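PDB 3A2Q: 6-aminohexanoate-cyclic-dimer hydrolase from Arthrobacter sp., which catalyses the hydrolysis of the 6-aminohexanoate cyclic dimer, a nylon-6 by-product, to the linear dimer. Local coordinates for residues 73-78 against 199-204; 77-82 against 98-103; 253-258 against 464-469; 286-291 against 468-473. The protein carries 1 engineered substitution. All blocks are in the same frame, centred on the assembly; numbering follows the deposited sequence.

Interaction 1: 73-78 against 199-204; sequences DLTVVS and LVTDSD
Thr75 meets Thr201 and Asp202 at the edge of the substrate pocket, an example of two segments joined by methyl packing and a shared water. Thr75 sits at the apex of a classic gamma turn (phi/psi 70/-76°), closed by a weak bond from Val76 N to Leu74 O. Thr75 CG2 lies anti to the backbone N and packs on Thr201 OG1, 3.8 Å away, the two side chains crossing obliquely. Thr75 OG1 stays 4.1 Å from Asp202 OD2, and one water fills in between: it donates a hydrogen bond to Asp202 OD2 (2.7 Å) and makes a short bond to Thr75 OG1. Thr201 OG1 also donates to that carboxylate oxygen, 3.0 Å to Asp202 OD2, from well above the carboxylate plane, which leaves OD2 with two donors. Two residues on, Val77 CG2 reaches Leu199 CD1 at 4.4 Å, a loose apolar touch. Asp202 comes within about 4 Å of a bound 6-aminohexanoic acid, and the side chain of Thr75 is about 6 Å from that of Lys72, a charge-relay residue by similarity. Thr75 also rests on Asn169 of strand 165-170 and Glu212 of strand 211-216, while Ser203 bonds to Arg322 of helix 308-331.

Interaction 2: 77-82 against 98-103; sequences VSQGDI and DHDAYF
A type II beta turn from Ser78 to Asp81 is joined, through Val77 and Gln79, to the residues that lead into helix 102-110, the two segments running antiparallel. Ala101, the N-cap residue of that helix, donates its backbone N-H to Val77 O (Ala101 N to Val77 O 3.0 Å), a moderately bent bond. Two residues on, at Gln79, the pairing switches from backbone to side chain. Gln79 N stands 3.0 Å from His99 O at a poor angle and instead points almost straight (175°) at Asp100 OD1, 2.8 Å away, meeting it from above the carboxylate plane. The same oxygen lies 3.5 Å from Gln79 CB. With CG anti to the backbone N (chi1 -175°), the extended Gln79 chain runs over Asp98, where NE2 makes a weak bond to Asp98 O; a water that donates to Asp98 O and accepts a weak bond from Gln79 NE2 spans the same pair. Val77 CG2 forms a CH-pi contact over one face of the His99 ring, 4.0 Å from its centroid and offset toward the rim. The rotation of that ring is held by His99 ND1, which donates nearly in its own plane to Asp98 OD1 at 2.9 Å. Outside the contact, Asp100 OD2 is salt-bridged to Arg108 on helix 102-110 and Asp81 to Lys52 on helix 50-59, while Ser78 packs against Leu114 and Lys117 of strand 113-118.

Interaction 3: 253-258 against 464-469; sequences ENPGSL and LQVAAQ
Gln465 carries CG anti to its carbonyl carbon (chi1 -81°) and stays extended at CD (chi2 161°), torsions that carry CD alongside Pro255 and over the backbone of Glu253. Gln469, one turn further on helix 460-473, has the same first-torsion placement and reaches toward the proline tip to tip. The loop they meet, which leads into strand 259-262, contains an Asx turn, in which Asn254 OD1 accepts from Gly256 N at 2.7 Å, and Pro255 projects toward the helix from inside that turn. Gln465 CG packs against Glu253 O at 3.4 Å, and Gln465 OE1 lies 3.3 Å from Pro255 CB as the two side chains slide past each other; the NE2 end is bonded to Gly250 O. Gln469 NE2 approaches Pro255 CD at 3.7 Å, while Gln469 OE1 is hydrogen-bonded to His293 NE2. Leu258 continues the contact with an apolar touch, Leu258 CD1 lying 3.8 Å from Val466 CG2, and both residues pack on Leu383 of strand 383-387. Two waters complete the polar side, each accepting from Gln469 NE2: one donates to Glu253 O, and the other, 3.0 Å from Gln469 NE2, donates to Gly256 O.

Interaction 4: 286-291 against 468-473; sequences AALAAL and AQLEGA
Leu288 and Leu470 form the centre of this helix pair, their side chains crossing at about a right angle with Leu288 CD2 lying 3.7 Å from Leu470 CD2. The same Leu288 methyl is as near to the branch carbon of Leu470, so it lies beside the CG-CD2 bond of that side chain. Ala287 adds its CB: Ala287 CB is 4.1 Å from Leu470 CD2 and 4.3 Å from Ala473 CB, where the two backbones come nearest. At the other end Leu291 CD1 lies against Gln469 CB at 3.7 Å, touching the aliphatic start of the Gln469 side chain. In the next shell, Leu288 rests on Val295 of strand 294-297 and Leu470 on Leu438 and Ile440 of strand 435-442, so the two leucines lie between the helices and the sheet. The short segments 286-290 and 468-473 run at 100° to one another, their axes 10.2 Å apart at closest approach. Such a steep crossing confines the contact to a few residues around the crossing point. All the touching groups are carbon, apart from a marginal approach of the Gln469 amide oxygen, which implies that between these two segments the contact rests on dispersion and the burial of methyl groups.

In the fold
Following the chain from the N terminus, interactions 1 and 2 start from one loop after strand 68-72 and share Val77 and Ser78. Interaction 2 closes a short excursion through helix 88-93, lying within the longer span that interaction 1 closes at 199-204, and the two touch where Val76 meets Ala101. About 34 Å from interaction 1 between centres, and across the chain's centre from it, interaction 3 opens before strand 259-262. Interaction 4 opens after it, on the helix linking the parallel neighbours 259-262 and 294-297, and both end on helix 460-473, meeting through Val466 and Leu288. Interaction 1 thus borders the substrate pocket, with interaction 2 packed behind it; the other pair ties the C-terminal helix to the far sheet edge.

Interaction 1: 73-78 against 199-204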
loop_
_atom_site.group_PDB
_atom_site.type_symbol
_atom_site.label_atom_id
_atom_site.label_comp_id
_atom_site.label_asym_id
_atom_site.label_seq_id
_atom_site.Cartn_x
_atom_site.Cartn_y
_atom_site.Cartn_z
ATOM N N ASP A 73 2.701 -4.870 -10.067
ATOM C CA ASP A 73 2.811 -6.151 -10.755
ATOM C C ASP A 73 2.781 -7.299 -9.755
ATOM O O ASP A 73 3.711 -8.108 -9.673
ATOM C CB ASP A 73 4.090 -6.211 -11.603
ATOM C CG ASP A 73 4.179 -7.487 -12.428
ATOM O OD1 ASP A 73 3.132 -7.937 -12.941
ATOM O OD2 ASP A 73 5.291 -8.035 -12.573
ATOM N N LEU A 74 1.691 -7.356 -8.994
ATOM C CA LEU A 74 1.487 -8.387 -7.986
ATOM C C LEU A 74 -0.009 -8.513 -7.688
ATOM O O LEU A 74 -0.730 -7.506 -7.637
ATOM C CB LEU A 74 2.226 -8.020 -6.695
ATOM C CG LEU A 74 2.295 -9.091 -5.607
ATOM C CD1 LEU A 74 3.208 -10.233 -6.054
ATOM C CD2 LEU A 74 2.829 -8.473 -4.325
ATOM N N THR A 75 -0.463 -9.750 -7.505
ATOM C CA THR A 75 -1.859 -10.047 -7.180
ATOM C C THR A 75 -2.844 -9.798 -8.322
ATOM O O THR A 75 -3.320 -10.745 -8.953
ATOM C CB THR A 75 -2.320 -9.246 -5.934
ATOM O OG1 THR A 75 -1.367 -9.423 -4.878
ATOM C CG2 THR A 75 -3.690 -9.737 -5.449
ATOM N N VAL A 76 -3.165 -8.533 -8.575
ATOM C CA VAL A 76 -4.096 -8.202 -9.644
ATOM C C VAL A 76 -3.321 -8.220 -10.949
ATOM O O VAL A 76 -2.142 -7.879 -10.970
ATOM C CB VAL A 76 -4.733 -6.803 -9.442
ATOM C CG1 VAL A 76 -5.500 -6.765 -8.134
ATOM C CG2 VAL A 76 -3.660 -5.733 -9.459
ATOM N N VAL A 77 -3.974 -8.637 -12.028
ATOM C CA VAL A 77 -3.314 -8.695 -13.326
ATOM C C VAL A 77 -4.133 -8.014 -14.411
ATOM O O VAL A 77 -5.324 -7.766 -14.239
ATOM C CB VAL A 77 -3.039 -10.158 -13.747
ATOM C CG1 VAL A 77 -2.041 -10.795 -12.795
ATOM C CG2 VAL A 77 -4.335 -10.955 -13.757
ATOM N N SER A 78 -3.476 -7.697 -15.525
ATOM C CA SER A 78 -4.130 -7.058 -16.662
ATOM C C SER A 78 -4.002 -7.993 -17.865
ATOM O O SER A 78 -2.929 -8.530 -18.134
ATOM C CB SER A 78 -3.485 -5.700 -16.958
ATOM O OG SER A 78 -2.080 -5.821 -17.096
ATOM N N LEU A 199 -9.085 -14.074 -9.096
ATOM C CA LEU A 199 -8.079 -15.005 -8.600
ATOM C C LEU A 199 -8.109 -15.090 -7.077
ATOM O O LEU A 199 -8.593 -14.182 -6.401
ATOM C CB LEU A 199 -6.675 -14.573 -9.035
ATOM C CG LEU A 199 -6.229 -14.861 -10.469
ATOM C CD1 LEU A 199 -4.894 -14.180 -10.748
ATOM C CD2 LEU A 199 -6.119 -16.366 -10.661
ATOM N N VAL A 200 -7.598 -16.199 -6.557
ATOM C CA VAL A 200 -7.492 -16.426 -5.123
ATOM C C VAL A 200 -6.005 -16.692 -4.923
ATOM O O VAL A 200 -5.523 -17.797 -5.168
ATOM C CB VAL A 200 -8.298 -17.664 -4.669
ATOM C CG1 VAL A 200 -8.106 -17.887 -3.174
ATOM C CG2 VAL A 200 -9.770 -17.472 -4.988
ATOM N N THR A 201 -5.276 -15.674 -4.485
ATOM C CA THR A 201 -3.841 -15.812 -4.302
ATOM C C THR A 201 -3.372 -15.663 -2.865
ATOM O O THR A 201 -4.111 -15.194 -1.998
ATOM C CB THR A 201 -3.084 -14.772 -5.165
ATOM O OG1 THR A 201 -3.401 -13.447 -4.716
ATOM C CG2 THR A 201 -3.488 -14.899 -6.622
ATOM N N ASP A 202 -2.132 -16.086 -2.630
ATOM C CA ASP A 202 -1.490 -15.980 -1.327
ATOM C C ASP A 202 -2.171 -16.720 -0.181
ATOM O O ASP A 202 -2.047 -16.311 0.972
ATOM C CB ASP A 202 -1.347 -14.500 -0.959
ATOM C CG ASP A 202 -0.673 -13.696 -2.047
ATOM O OD1 ASP A 202 0.516 -13.955 -2.328
ATOM O OD2 ASP A 202 -1.334 -12.808 -2.628
ATOM N N SER A 203 -2.871 -17.810 -0.493
ATOM C CA SER A 203 -3.571 -18.599 0.516
ATOM C C SER A 203 -4.654 -17.756 1.189
ATOM O O SER A 203 -4.555 -17.378 2.362
ATOM C CB SER A 203 -2.582 -19.143 1.551
ATOM O OG SER A 203 -1.714 -20.098 0.955
ATOM N N ASP A 204 -5.695 -17.473 0.412
ATOM C CA ASP A 204 -6.816 -16.672 0.863
ATOM C C ASP A 204 -6.302 -15.296 1.294
ATOM O O ASP A 204 -6.666 -14.777 2.350
ATOM C CB ASP A 204 -7.533 -17.384 2.012
ATOM C CG ASP A 204 -8.996 -16.991 2.113
ATOM O OD1 ASP A 204 -9.508 -16.370 1.158
ATOM O OD2 ASP A 204 -9.630 -17.307 3.137
HETATM O O HOH W 1 0.057 -11.431 -4.556
#

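Interaction 2: 77-82 against 98-103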
loop_
_atom_site.group_PDB
_atom_site.type_symbol
_atom_site.label_atom_id
_atom_site.label_comp_id
_atom_site.label_asym_id
_atom_site.label_seq_id
_atom_site.Cartn_x
_atom_site.Cartn_y
_atom_site.Cartn_z
ATOM N N VAL A 77 -3.974 -8.637 -12.028
ATOM C CA VAL A 77 -3.314 -8.695 -13.326
ATOM C C VAL A 77 -4.133 -8.014 -14.411
ATOM O O VAL A 77 -5.324 -7.766 -14.239
ATOM C CB VAL A 77 -3.039 -10.158 -13.747
ATOM C CG1 VAL A 77 -2.041 -10.795 -12.795
ATOM C CG2 VAL A 77 -4.335 -10.955 -13.757
ATOM N N SER A 78 -3.476 -7.697 -15.525
ATOM C CA SER A 78 -4.130 -7.058 -16.662
ATOM C C SER A 78 -4.002 -7.993 -17.865
ATOM O O SER A 78 -2.929 -8.530 -18.134
ATOM C CB SER A 78 -3.485 -5.700 -16.958
ATOM O OG SER A 78 -2.080 -5.821 -17.096
ATOM N N GLN A 79 -5.108 -8.185 -18.574
ATOM C CA GLN A 79 -5.161 -9.085 -19.726
ATOM C C GLN A 79 -4.116 -8.832 -20.809
ATOM O O GLN A 79 -3.950 -7.710 -21.279
ATOM C CB GLN A 79 -6.560 -9.036 -20.343
ATOM C CG GLN A 79 -6.785 -10.009 -21.484
ATOM C CD GLN A 79 -8.225 -10.013 -21.955
ATOM O OE1 GLN A 79 -8.753 -8.984 -22.381
ATOM N NE2 GLN A 79 -8.870 -11.172 -21.878
ATOM N N GLY A 80 -3.415 -9.897 -21.189
ATOM C CA GLY A 80 -2.404 -9.806 -22.226
ATOM C C GLY A 80 -1.095 -9.129 -21.862
ATOM O O GLY A 80 -0.211 -9.004 -22.711
ATOM N N ASP A 81 -0.949 -8.700 -20.612
ATOM C CA ASP A 81 0.276 -8.027 -20.200
ATOM C C ASP A 81 1.224 -8.884 -19.368
ATOM O O ASP A 81 0.811 -9.833 -18.701
ATOM C CB ASP A 81 -0.062 -6.750 -19.434
ATOM C CG ASP A 81 -0.945 -5.815 -20.232
ATOM O OD1 ASP A 81 -0.666 -5.619 -21.432
ATOM O OD2 ASP A 81 -1.915 -5.270 -19.661
ATOM N N ILE A 82 2.505 -8.534 -19.425
ATOM C CA ILE A 82 3.543 -9.237 -18.688
ATOM C C ILE A 82 3.222 -9.259 -17.193
ATOM O O ILE A 82 2.793 -8.253 -16.631
ATOM C CB ILE A 82 4.915 -8.553 -18.894
ATOM C CG1 ILE A 82 5.349 -8.687 -20.356
ATOM C CG2 ILE A 82 5.958 -9.177 -17.978
ATOM C CD1 ILE A 82 5.636 -10.112 -20.773
ATOM N N ASP A 98 -3.941 -13.827 -18.656
ATOM C CA ASP A 98 -5.001 -14.047 -19.634
ATOM C C ASP A 98 -6.311 -13.325 -19.336
ATOM O O ASP A 98 -7.270 -13.447 -20.100
ATOM C CB ASP A 98 -5.279 -15.544 -19.771
ATOM C CG ASP A 98 -5.591 -16.198 -18.441
ATOM O OD1 ASP A 98 -6.485 -15.697 -17.728
ATOM O OD2 ASP A 98 -4.944 -17.213 -18.108
ATOM N N HIS A 99 -6.359 -12.570 -18.243
ATOM C CA HIS A 99 -7.587 -11.860 -17.892
ATOM C C HIS A 99 -7.338 -10.579 -17.101
ATOM O O HIS A 99 -6.206 -10.277 -16.729
ATOM C CB HIS A 99 -8.487 -12.765 -17.055
ATOM C CG HIS A 99 -7.938 -13.057 -15.693
ATOM N ND1 HIS A 99 -6.912 -13.951 -15.480
ATOM C CD2 HIS A 99 -8.236 -12.532 -14.481
ATOM C CE1 HIS A 99 -6.600 -13.963 -14.197
ATOM N NE2 HIS A 99 -7.389 -13.110 -13.568
ATOM N N ASP A 100 -8.417 -9.838 -16.854
ATOM C CA ASP A 100 -8.364 -8.605 -16.072
ATOM C C ASP A 100 -8.898 -8.907 -14.674
ATOM O O ASP A 100 -9.891 -9.620 -14.522
ATOM C CB ASP A 100 -9.257 -7.507 -16.669
ATOM C CG ASP A 100 -8.649 -6.827 -17.880
ATOM O OD1 ASP A 100 -7.410 -6.685 -17.935
ATOM O OD2 ASP A 100 -9.423 -6.409 -18.767
ATOM N N ALA A 101 -8.242 -8.374 -13.651
ATOM C CA ALA A 101 -8.724 -8.572 -12.289
ATOM C C ALA A 101 -9.922 -7.642 -12.166
ATOM O O ALA A 101 -10.044 -6.690 -12.934
ATOM C CB ALA A 101 -7.652 -8.178 -11.283
ATOM N N TYR A 102 -10.814 -7.911 -11.218
ATOM C CA TYR A 102 -11.977 -7.052 -11.038
ATOM C C TYR A 102 -11.544 -5.600 -10.836
ATOM O O TYR A 102 -12.165 -4.684 -11.368
ATOM C CB TYR A 102 -12.799 -7.518 -9.834
ATOM C CG TYR A 102 -13.517 -8.836 -10.033
ATOM C CD1 TYR A 102 -13.550 -9.790 -9.015
ATOM C CD2 TYR A 102 -14.190 -9.122 -11.225
ATOM C CE1 TYR A 102 -14.232 -10.993 -9.173
ATOM C CE2 TYR A 102 -14.880 -10.329 -11.392
ATOM C CZ TYR A 102 -14.897 -11.258 -10.359
ATOM O OH TYR A 102 -15.598 -12.443 -10.489
ATOM N N PHE A 103 -10.480 -5.395 -10.062
ATOM C CA PHE A 103 -9.970 -4.052 -9.797
ATOM C C PHE A 103 -9.692 -3.332 -11.115
ATOM O O PHE A 103 -10.105 -2.190 -11.306
ATOM C CB PHE A 103 -8.664 -4.119 -8.986
ATOM C CG PHE A 103 -8.142 -2.769 -8.548
ATOM C CD1 PHE A 103 -8.486 -2.245 -7.307
ATOM C CD2 PHE A 103 -7.316 -2.021 -9.382
ATOM C CE1 PHE A 103 -8.016 -0.993 -6.899
ATOM C CE2 PHE A 103 -6.842 -0.770 -8.987
ATOM C CZ PHE A 103 -7.194 -0.255 -7.743
HETATM O O HOH W 2 -6.823 -13.462 -22.671
#

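Interaction 3: 253-258 against 464-469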
loop_
_atom_site.group_PDB
_atom_site.type_symbol
_atom_site.label_atom_id
_atom_site.label_comp_id
_atom_site.label_asym_id
_atom_site.label_seq_id
_atom_site.Cartn_x
_atom_site.Cartn_y
_atom_site.Cartn_z
ATOM N N GLU A 253 -18.519 15.888 5.173
ATOM C CA GLU A 253 -19.408 15.945 6.324
ATOM C C GLU A 253 -18.618 16.127 7.615
ATOM O O GLU A 253 -17.511 15.601 7.759
ATOM C CB GLU A 253 -20.253 14.671 6.394
ATOM C CG GLU A 253 -21.321 14.597 5.317
ATOM C CD GLU A 253 -21.987 13.238 5.244
ATOM O OE1 GLU A 253 -22.416 12.724 6.299
ATOM O OE2 GLU A 253 -22.086 12.687 4.128
ATOM N N ASN A 254 -19.187 16.886 8.548
ATOM C CA ASN A 254 -18.535 17.141 9.824
ATOM C C ASN A 254 -18.804 15.977 10.769
ATOM O O ASN A 254 -19.941 15.734 11.159
ATOM C CB ASN A 254 -19.062 18.441 10.437
ATOM C CG ASN A 254 -18.224 18.915 11.608
ATOM O OD1 ASN A 254 -18.033 18.192 12.586
ATOM N ND2 ASN A 254 -17.720 20.140 11.515
ATOM N N PRO A 255 -17.753 15.233 11.141
ATOM C CA PRO A 255 -17.875 14.085 12.043
ATOM C C PRO A 255 -18.115 14.482 13.495
ATOM O O PRO A 255 -18.528 13.657 14.308
ATOM C CB PRO A 255 -16.539 13.368 11.869
ATOM C CG PRO A 255 -15.595 14.495 11.578
ATOM C CD PRO A 255 -16.378 15.348 10.617
ATOM N N GLY A 256 -17.845 15.742 13.817
ATOM C CA GLY A 256 -18.024 16.207 15.178
ATOM C C GLY A 256 -16.781 15.914 15.996
ATOM O O GLY A 256 -15.758 15.509 15.445
ATOM N N SER A 257 -16.865 16.114 17.308
ATOM C CA SER A 257 -15.735 15.869 18.199
ATOM C C SER A 257 -15.604 14.374 18.491
ATOM O O SER A 257 -16.469 13.774 19.128
ATOM C CB SER A 257 -15.921 16.650 19.503
ATOM O OG SER A 257 -14.823 16.472 20.382
ATOM N N LEU A 258 -14.513 13.777 18.024
ATOM C CA LEU A 258 -14.284 12.348 18.220
ATOM C C LEU A 258 -13.273 12.067 19.326
ATOM O O LEU A 258 -12.446 12.912 19.652
ATOM C CB LEU A 258 -13.785 11.729 16.913
ATOM C CG LEU A 258 -14.660 11.922 15.676
ATOM C CD1 LEU A 258 -13.967 11.318 14.463
ATOM C CD2 LEU A 258 -16.013 11.264 15.896
ATOM N N LEU A 464 -11.825 9.243 6.345
ATOM C CA LEU A 464 -11.606 10.203 5.266
ATOM C C LEU A 464 -12.042 11.598 5.677
ATOM O O LEU A 464 -11.515 12.593 5.182
ATOM C CB LEU A 464 -12.354 9.774 4.003
ATOM C CG LEU A 464 -11.874 8.467 3.364
ATOM C CD1 LEU A 464 -12.787 8.078 2.218
ATOM C CD2 LEU A 464 -10.444 8.633 2.885
ATOM N N GLN A 465 -13.009 11.670 6.585
ATOM C CA GLN A 465 -13.480 12.958 7.068
ATOM C C GLN A 465 -12.388 13.643 7.889
ATOM O O GLN A 465 -12.089 14.821 7.679
ATOM C CB GLN A 465 -14.749 12.768 7.896
ATOM C CG GLN A 465 -15.989 12.621 7.037
ATOM C CD GLN A 465 -17.144 11.991 7.782
ATOM O OE1 GLN A 465 -17.155 11.946 9.011
ATOM N NE2 GLN A 465 -18.128 11.503 7.036
ATOM N N VAL A 466 -11.782 12.906 8.814
ATOM C CA VAL A 466 -10.720 13.478 9.636
ATOM C C VAL A 466 -9.454 13.692 8.811
ATOM O O VAL A 466 -8.694 14.632 9.052
ATOM C CB VAL A 466 -10.403 12.585 10.850
ATOM C CG1 VAL A 466 -9.232 13.167 11.636
ATOM C CG2 VAL A 466 -11.623 12.501 11.753
ATOM N N ALA A 467 -9.228 12.829 7.830
ATOM C CA ALA A 467 -8.052 12.977 6.989
ATOM C C ALA A 467 -8.198 14.297 6.232
ATOM O O ALA A 467 -7.229 15.028 6.039
ATOM C CB ALA A 467 -7.951 11.813 6.009
ATOM N N ALA A 468 -9.421 14.601 5.809
ATOM C CA ALA A 468 -9.678 15.837 5.081
ATOM C C ALA A 468 -9.393 17.046 5.970
ATOM O O ALA A 468 -8.866 18.054 5.499
ATOM C CB ALA A 468 -11.124 15.872 4.592
ATOM N N GLN A 469 -9.737 16.946 7.252
ATOM C CA GLN A 469 -9.495 18.048 8.183
ATOM C C GLN A 469 -7.995 18.283 8.363
ATOM O O GLN A 469 -7.538 19.423 8.425
ATOM C CB GLN A 469 -10.126 17.754 9.549
ATOM C CG GLN A 469 -11.609 17.414 9.498
ATOM C CD GLN A 469 -12.219 17.264 10.875
ATOM O OE1 GLN A 469 -11.578 16.776 11.802
ATOM N NE2 GLN A 469 -13.474 17.673 11.013
HETATM O O HOH W 3 -15.137 17.781 8.334
HETATM O O HOH W 4 -14.862 17.751 13.694
#

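Interaction 4: 286-291 against 468-473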
loop_
_atom_site.group_PDB
_atom_site.type_symbol
_atom_site.label_atom_id
_atom_site.label_comp_id
_atom_site.label_asym_id
_atom_site.label_seq_id
_atom_site.Cartn_x
_atom_site.Cartn_y
_atom_site.Cartn_z
ATOM N N ALA A 286 -2.011 17.503 17.818
ATOM C CA ALA A 286 -2.232 18.865 18.291
ATOM C C ALA A 286 -3.199 19.584 17.359
ATOM O O ALA A 286 -4.056 20.345 17.807
ATOM C CB ALA A 286 -0.912 19.619 18.357
ATOM N N ALA A 287 -3.057 19.342 16.059
ATOM C CA ALA A 287 -3.933 19.966 15.074
ATOM C C ALA A 287 -5.367 19.464 15.245
ATOM O O ALA A 287 -6.323 20.211 15.043
ATOM C CB ALA A 287 -3.430 19.672 13.657
ATOM N N LEU A 288 -5.523 18.196 15.611
ATOM C CA LEU A 288 -6.860 17.654 15.814
ATOM C C LEU A 288 -7.463 18.267 17.075
ATOM O O LEU A 288 -8.658 18.541 17.124
ATOM C CB LEU A 288 -6.821 16.122 15.927
ATOM C CG LEU A 288 -6.456 15.342 14.656
ATOM C CD1 LEU A 288 -6.441 13.845 14.961
ATOM C CD2 LEU A 288 -7.458 15.641 13.549
ATOM N N ALA A 289 -6.631 18.487 18.093
ATOM C CA ALA A 289 -7.109 19.094 19.332
ATOM C C ALA A 289 -7.611 20.502 19.011
ATOM O O ALA A 289 -8.669 20.923 19.484
ATOM C CB ALA A 289 -5.984 19.155 20.360
ATOM N N ALA A 290 -6.844 21.224 18.200
ATOM C CA ALA A 290 -7.211 22.580 17.800
ATOM C C ALA A 290 -8.527 22.577 17.022
ATOM O O ALA A 290 -9.264 23.563 17.021
ATOM C CB ALA A 290 -6.103 23.188 16.950
ATOM N N LEU A 291 -8.817 21.463 16.360
ATOM C CA LEU A 291 -10.042 21.330 15.580
ATOM C C LEU A 291 -11.243 20.984 16.455
ATOM O O LEU A 291 -12.371 20.895 15.968
ATOM C CB LEU A 291 -9.861 20.266 14.494
ATOM C CG LEU A 291 -8.892 20.645 13.371
ATOM C CD1 LEU A 291 -8.624 19.445 12.478
ATOM C CD2 LEU A 291 -9.480 21.793 12.568
ATOM N N ALA A 468 -9.421 14.601 5.809
ATOM C CA ALA A 468 -9.678 15.837 5.081
ATOM C C ALA A 468 -9.393 17.046 5.970
ATOM O O ALA A 468 -8.866 18.054 5.499
ATOM C CB ALA A 468 -11.124 15.872 4.592
ATOM N N GLN A 469 -9.737 16.946 7.252
ATOM C CA GLN A 469 -9.495 18.048 8.183
ATOM C C GLN A 469 -7.995 18.283 8.363
ATOM O O GLN A 469 -7.538 19.423 8.425
ATOM C CB GLN A 469 -10.126 17.754 9.549
ATOM C CG GLN A 469 -11.609 17.414 9.498
ATOM C CD GLN A 469 -12.219 17.264 10.875
ATOM O OE1 GLN A 469 -11.578 16.776 11.802
ATOM N NE2 GLN A 469 -13.474 17.673 11.013
ATOM N N LEU A 470 -7.228 17.201 8.450
ATOM C CA LEU A 470 -5.784 17.318 8.620
ATOM C C LEU A 470 -5.123 17.856 7.359
ATOM O O LEU A 470 -4.124 18.566 7.423
ATOM C CB LEU A 470 -5.179 15.964 8.993
ATOM C CG LEU A 470 -5.357 15.566 10.459
ATOM C CD1 LEU A 470 -4.846 14.146 10.672
ATOM C CD2 LEU A 470 -4.608 16.556 11.348
ATOM N N GLU A 471 -5.689 17.503 6.213
ATOM C CA GLU A 471 -5.186 17.960 4.927
ATOM C C GLU A 471 -5.337 19.481 4.861
ATOM O O GLU A 471 -4.525 20.175 4.246
ATOM C CB GLU A 471 -5.993 17.297 3.811
ATOM C CG GLU A 471 -5.591 17.666 2.401
ATOM C CD GLU A 471 -6.431 16.933 1.376
ATOM O OE1 GLU A 471 -7.677 17.004 1.474
ATOM O OE2 GLU A 471 -5.857 16.282 0.477
ATOM N N GLY A 472 -6.377 19.993 5.512
ATOM C CA GLY A 472 -6.617 21.424 5.513
ATOM C C GLY A 472 -5.830 22.165 6.576
ATOM O O GLY A 472 -5.475 23.330 6.396
ATOM N N ALA A 473 -5.551 21.488 7.683
ATOM C CA ALA A 473 -4.809 22.087 8.785
ATOM C C ALA A 473 -3.303 22.042 8.546
ATOM O O ALA A 473 -2.569 22.954 8.938
ATOM C CB ALA A 473 -5.144 21.364 10.083
#